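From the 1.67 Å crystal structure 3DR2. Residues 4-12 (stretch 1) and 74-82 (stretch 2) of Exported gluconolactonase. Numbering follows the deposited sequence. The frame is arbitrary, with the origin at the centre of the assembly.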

# COMPACT_ATOMS: atom_id res chain seq x y z
N HIS A 4 10.49 11.05 -7.05
CA HIS A 4 11.79 10.55 -7.60
C HIS A 4 12.78 10.24 -6.49
O HIS A 4 13.99 10.23 -6.72
CB HIS A 4 12.42 11.60 -8.52
CG HIS A 4 11.68 11.81 -9.81
ND1 HIS A 4 11.71 10.89 -10.84
CD2 HIS A 4 10.91 12.84 -10.24
CE1 HIS A 4 10.99 11.35 -11.85
NE2 HIS A 4 10.49 12.52 -11.51
N CYS A 5 12.30 10.00 -5.27
CA CYS A 5 13.24 9.73 -4.20
C CYS A 5 13.87 8.34 -4.27
O CYS A 5 13.37 7.44 -4.93
CB CYS A 5 12.60 9.95 -2.82
SG CYS A 5 11.45 8.68 -2.20
N ARG A 6 15.00 8.20 -3.59
CA ARG A 6 15.72 6.94 -3.55
C ARG A 6 15.17 6.13 -2.38
O ARG A 6 15.23 6.58 -1.23
CB ARG A 6 17.21 7.19 -3.35
CG ARG A 6 18.04 5.92 -3.29
CD ARG A 6 19.34 6.16 -2.56
NE ARG A 6 20.11 7.24 -3.17
CZ ARG A 6 21.25 7.71 -2.68
NH1 ARG A 6 21.89 8.69 -3.31
NH2 ARG A 6 21.75 7.21 -1.56
N VAL A 7 14.63 4.94 -2.66
CA VAL A 7 14.07 4.10 -1.61
C VAL A 7 15.00 2.99 -1.11
O VAL A 7 14.68 2.30 -0.15
CB VAL A 7 12.71 3.50 -2.03
CG1 VAL A 7 11.65 4.61 -2.08
CG2 VAL A 7 12.83 2.84 -3.39
N ARG A 8 16.14 2.81 -1.79
CA ARG A 8 17.14 1.83 -1.36
C ARG A 8 18.50 2.35 -1.81
O ARG A 8 18.71 2.66 -2.98
CB ARG A 8 16.92 0.45 -1.99
CG ARG A 8 17.91 -0.61 -1.44
CD ARG A 8 17.95 -1.88 -2.29
NE ARG A 8 18.71 -2.97 -1.69
CZ ARG A 8 20.03 -3.12 -1.77
NH1 ARG A 8 20.77 -2.24 -2.43
NH2 ARG A 8 20.62 -4.17 -1.21
N PRO A 9 19.44 2.49 -0.87
CA PRO A 9 20.77 2.98 -1.25
C PRO A 9 21.53 1.92 -2.03
O PRO A 9 21.17 0.75 -2.00
CB PRO A 9 21.43 3.29 0.09
CG PRO A 9 20.80 2.29 1.01
CD PRO A 9 19.34 2.33 0.59
N ALA A 10 22.56 2.34 -2.75
CA ALA A 10 23.37 1.40 -3.51
C ALA A 10 23.90 0.40 -2.49
O ALA A 10 24.06 0.73 -1.32
CB ALA A 10 24.52 2.12 -4.20
N GLY A 11 24.17 -0.82 -2.94
CA GLY A 11 24.67 -1.82 -2.02
C GLY A 11 24.41 -3.22 -2.53
O GLY A 11 23.46 -3.43 -3.30
N PRO A 12 25.22 -4.20 -2.12
CA PRO A 12 25.08 -5.59 -2.55
C PRO A 12 23.75 -6.24 -2.17
O PRO A 12 23.14 -5.91 -1.15
CB PRO A 12 26.28 -6.28 -1.90
CG PRO A 12 26.48 -5.48 -0.65
CD PRO A 12 26.32 -4.07 -1.14
N GLU A 74 21.83 -1.08 -11.47
CA GLU A 74 22.77 -2.18 -11.29
C GLU A 74 23.71 -2.10 -10.08
O GLU A 74 24.33 -3.10 -9.73
CB GLU A 74 23.56 -2.38 -12.59
CG GLU A 74 22.64 -2.75 -13.76
CD GLU A 74 23.39 -3.13 -15.01
OE1 GLU A 74 24.19 -2.31 -15.51
OE2 GLU A 74 23.19 -4.27 -15.50
N ASP A 75 23.80 -0.94 -9.44
CA ASP A 75 24.65 -0.83 -8.26
C ASP A 75 23.82 -1.13 -7.00
O ASP A 75 24.29 -0.99 -5.87
CB ASP A 75 25.29 0.57 -8.18
CG ASP A 75 24.30 1.65 -7.82
OD1 ASP A 75 23.12 1.55 -8.21
OD2 ASP A 75 24.72 2.61 -7.14
N GLY A 76 22.57 -1.55 -7.22
CA GLY A 76 21.69 -1.90 -6.12
C GLY A 76 20.71 -0.82 -5.71
O GLY A 76 19.78 -1.08 -4.94
N THR A 77 20.91 0.39 -6.22
CA THR A 77 20.03 1.50 -5.89
C THR A 77 18.64 1.27 -6.47
O THR A 77 18.50 0.67 -7.53
CB THR A 77 20.55 2.81 -6.49
OG1 THR A 77 21.85 3.10 -5.96
CG2 THR A 77 19.60 3.96 -6.17
N VAL A 78 17.62 1.72 -5.74
CA VAL A 78 16.25 1.62 -6.21
C VAL A 78 15.68 3.03 -6.08
O VAL A 78 15.70 3.62 -4.99
CB VAL A 78 15.39 0.64 -5.37
CG1 VAL A 78 13.96 0.61 -5.91
CG2 VAL A 78 15.99 -0.76 -5.43
N ASP A 79 15.20 3.57 -7.19
CA ASP A 79 14.63 4.91 -7.24
C ASP A 79 13.16 4.85 -7.62
O ASP A 79 12.71 3.89 -8.24
CB ASP A 79 15.36 5.76 -8.28
CG ASP A 79 16.81 5.98 -7.96
OD1 ASP A 79 17.09 6.41 -6.82
OD2 ASP A 79 17.67 5.74 -8.83
N VAL A 80 12.41 5.87 -7.23
CA VAL A 80 11.00 5.94 -7.59
C VAL A 80 10.97 6.61 -8.97
O VAL A 80 11.36 7.78 -9.10
CB VAL A 80 10.19 6.79 -6.58
CG1 VAL A 80 8.74 6.90 -7.05
CG2 VAL A 80 10.25 6.15 -5.20
N LEU A 81 10.51 5.88 -9.98
CA LEU A 81 10.43 6.41 -11.34
C LEU A 81 9.11 7.15 -11.56
O LEU A 81 9.08 8.19 -12.22
CB LEU A 81 10.57 5.27 -12.37
CG LEU A 81 11.89 4.50 -12.35
CD1 LEU A 81 11.83 3.34 -13.35
CD2 LEU A 81 13.04 5.44 -12.69
N LEU A 82 8.03 6.60 -11.02
CA LEU A 82 6.70 7.21 -11.12
C LEU A 82 6.09 7.11 -9.73
O LEU A 82 6.04 6.03 -9.15
CB LEU A 82 5.83 6.47 -12.14
CG LEU A 82 6.26 6.57 -13.60
CD1 LEU A 82 5.37 5.71 -14.47
CD2 LEU A 82 6.19 8.02 -14.04
O HOH W 1 13.77 8.67 -10.85
O HOH W 2 16.21 9.07 -7.28
O HOH W 3 19.48 7.66 -6.31

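How do two segments so far apart in sequence hold together? They run nearly antiparallel, their end-to-end directions 162° apart, and the backbone does most of the bonding. Val 80 N donates to Cys 5 O at 2.9 Å, and Val 78 N donates to Arg 8 O at 3.1 Å. Between these, a beta bulge shifts the register by one residue between Arg 6 and Arg 8. Two successive amides therefore converge on one carbonyl: Val 7 N reaches Val 78 O at 2.9 Å, while Arg 8 N makes a weak bond to the same Val 78 O at 3.3 Å. Farther along, Gly 11 N donates to Asp 75 O at 2.9 Å, extending the contact into the loop.

What does the extended side chain of Arg 8 accomplish? Chi1, chi2 and chi3 are all t, so the chain stretches to nearly full length and carries its guanidinium to a cluster of backbone carbonyls, with chi4 turned to -84°. There Arg 8 NH1 donates to Gly 76 O at 2.9 Å across the contact and to Gly 11 O at 3.1 Å within its own stretch, while Arg 8 NH2 donates to Pro 12 O at 3.1 Å. A single cationic group thus ties together the loop ends of both segments. Gly 76 leaves room for this arrangement: an ideal CB there would lie 2.2 Å from Gly 11 O, a clash, and 3.0 Å from Arg 8 NH1. Its backbone angles, phi 99° and psi -12°, call for glycine in any case.

Which side chains form the apolar part of the contact? Three valines lead it. Val 80 points toward the other stretch with chi1 t, and its CG2 lies 3.8 Å from Val 7 CG1 and 4.1 Å from Cys 5 SG. Val 7, with chi1 m, also brings CG2 to 3.5 Å from Val 78 CG1, so its two methyl groups meet different valines. Val 78 shares a face of the sheet with Arg 8, and their CB atoms approach to 3.7 Å, packing the base of the long arginine chain against the valine.

How do the polar side chains near the surface settle? Arg 6 and Asp 79 share the other face, but no direct salt bridge joins them. Arg 6 runs t, t before chi3 turns to m, and a water bridges the gap, accepting from Arg 6 NE at 3.2 Å and donating to Asp 79 OD1 at 2.7 Å. The aliphatic part of Arg 6 rests on Thr 77, with CG 3.8 Å from Thr 77 CG2. In Asp 75, chi1 p places OD1 to accept from Thr 77 N at 3.2 Å, bracing the turn, while OD2 approaches Ala 10 CB at 3.0 Å. At the other end, another water links His 4 ND1, 3.0 Å away, to Val 80 O, to which it donates at 3.1 Å.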